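Local coordinates for acyl-[acyl-carrier-protein]--UDP-N-acetylglucosamine O-acyltransferase (Helicobacter pylori, PDB 1J2Z) that catalyses the transfer of a (3R)-hydroxyacyl chain from acyl carrier protein to UDP-N-acetylglucosamine, the first step of lipid A biosynthesis, at residues C181-G185 against N186-I190. Sequence-based numbering, arbitrary orientation.
Sequences CTVEG and NRAFI
One face of the Phe189 ring rests over the carbonyl oxygen Glu184 O, which lies 3.5 Å above the ring plane and displaced toward its rim; the nearest ring atoms are CD2 and CE2. The torsion responsible is chi1 of 59°, which sets CG between the backbone N and the carbonyl carbon and brings the ring back over the facing strand. The same oxygen takes the backbone bond from Phe189 N at 3.2 Å, with the donor 38° out of the carbonyl plane, and receives the CA-H of Ala188. The return bond, Glu184 N to Phe189 O at 3.2 Å, completes a hydrogen-bonded antiparallel pair that closes a β hairpin. At its end, Gly185 leads into the turn with a positive phi, and the backbone at Arg187 fits an inverse gamma turn, its closing bond from Ala188 N to Asn186 O being weak and the place of that oxygen less sure.

Val183 and Ile190 form the next, non-hydrogen-bonded pair, their CA atoms 4.5 Å apart, and point to the face opposite Phe189 and Glu184. With Val183 CG1 anti to the backbone N (chi1 179°), this methyl packs tightly on Ala188 CB at 3.3 Å, while Val183 CG2 approaches Ile190 CG1 at 4.2 Å. Farther along, Ile190 CG2 meets Cys181 CB at 3.9 Å, extending the apolar row.

On this apolar face Val183 and Ala188 touch Leu173 of strand 172-173. On the other face Glu184 OE1 forms a salt bridge with Arg191. Strand 181-184 adds in parallel to strand 166-167 of the left-handed β-helix, its backbone bonding Met166 and Ala168, and strand 189-191 follows antiparallel as the outermost strand of the sheet within this chain, just before helix 195-201 opens the C-terminal helical region.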
# COMPACT_ATOMS: atom_id res chain seq x y z
N CYS A 181 8.41 -5.06 24.13
CA CYS A 181 8.97 -6.07 23.24
C CYS A 181 9.08 -5.60 21.80
O CYS A 181 8.32 -4.74 21.35
CB CYS A 181 8.11 -7.33 23.26
SG CYS A 181 8.09 -8.18 24.83
N THR A 182 10.05 -6.15 21.08
CA THR A 182 10.24 -5.82 19.67
C THR A 182 9.77 -7.05 18.90
O THR A 182 10.07 -8.18 19.27
CB THR A 182 11.72 -5.56 19.34
OG1 THR A 182 12.50 -6.72 19.67
CG2 THR A 182 12.23 -4.38 20.13
N VAL A 183 9.01 -6.81 17.83
CA VAL A 183 8.47 -7.89 17.02
C VAL A 183 8.88 -7.75 15.55
O VAL A 183 9.15 -6.65 15.08
CB VAL A 183 6.93 -7.92 17.12
CG1 VAL A 183 6.36 -9.03 16.25
CG2 VAL A 183 6.52 -8.12 18.56
N GLU A 184 8.89 -8.87 14.84
CA GLU A 184 9.27 -8.88 13.43
C GLU A 184 8.93 -10.22 12.77
O GLU A 184 8.83 -11.24 13.45
CB GLU A 184 10.77 -8.60 13.31
CG GLU A 184 11.32 -8.63 11.90
CD GLU A 184 12.80 -8.26 11.86
OE1 GLU A 184 13.61 -8.98 12.48
OE2 GLU A 184 13.14 -7.25 11.22
N GLY A 185 8.76 -10.20 11.46
CA GLY A 185 8.46 -11.43 10.74
C GLY A 185 7.08 -11.49 10.13
O GLY A 185 6.16 -10.82 10.60
N ASN A 186 6.93 -12.29 9.07
CA ASN A 186 5.62 -12.41 8.44
C ASN A 186 4.70 -12.82 9.57
O ASN A 186 3.94 -12.00 10.07
CB ASN A 186 5.63 -13.48 7.34
CG ASN A 186 4.61 -13.20 6.26
OD1 ASN A 186 3.41 -13.14 6.52
ND2 ASN A 186 5.08 -13.01 5.03
N ARG A 187 4.77 -14.07 10.00
CA ARG A 187 3.96 -14.49 11.13
C ARG A 187 4.81 -14.01 12.30
O ARG A 187 5.56 -14.78 12.91
CB ARG A 187 3.78 -16.01 11.15
CG ARG A 187 2.47 -16.44 11.78
CD ARG A 187 2.17 -17.93 11.60
NE ARG A 187 2.80 -18.76 12.62
CZ ARG A 187 4.07 -19.14 12.62
NH1 ARG A 187 4.88 -18.76 11.64
NH2 ARG A 187 4.53 -19.89 13.61
N ALA A 188 4.72 -12.71 12.57
CA ALA A 188 5.48 -12.03 13.61
C ALA A 188 5.66 -12.74 14.95
O ALA A 188 4.76 -13.40 15.45
CB ALA A 188 4.86 -10.65 13.85
N PHE A 189 6.86 -12.58 15.52
CA PHE A 189 7.22 -13.17 16.81
C PHE A 189 8.12 -12.19 17.56
O PHE A 189 8.68 -11.27 16.97
CB PHE A 189 7.95 -14.49 16.59
CG PHE A 189 9.21 -14.37 15.77
CD1 PHE A 189 10.39 -13.93 16.34
CD2 PHE A 189 9.19 -14.67 14.41
CE1 PHE A 189 11.55 -13.78 15.57
CE2 PHE A 189 10.34 -14.53 13.63
CZ PHE A 189 11.52 -14.08 14.21
N ILE A 190 8.27 -12.39 18.87
CA ILE A 190 9.10 -11.51 19.70
C ILE A 190 10.58 -11.84 19.56
O ILE A 190 11.00 -12.97 19.78
CB ILE A 190 8.69 -11.61 21.19
CG1 ILE A 190 7.21 -11.22 21.34
CG2 ILE A 190 9.57 -10.71 22.04
CD1 ILE A 190 6.65 -11.44 22.73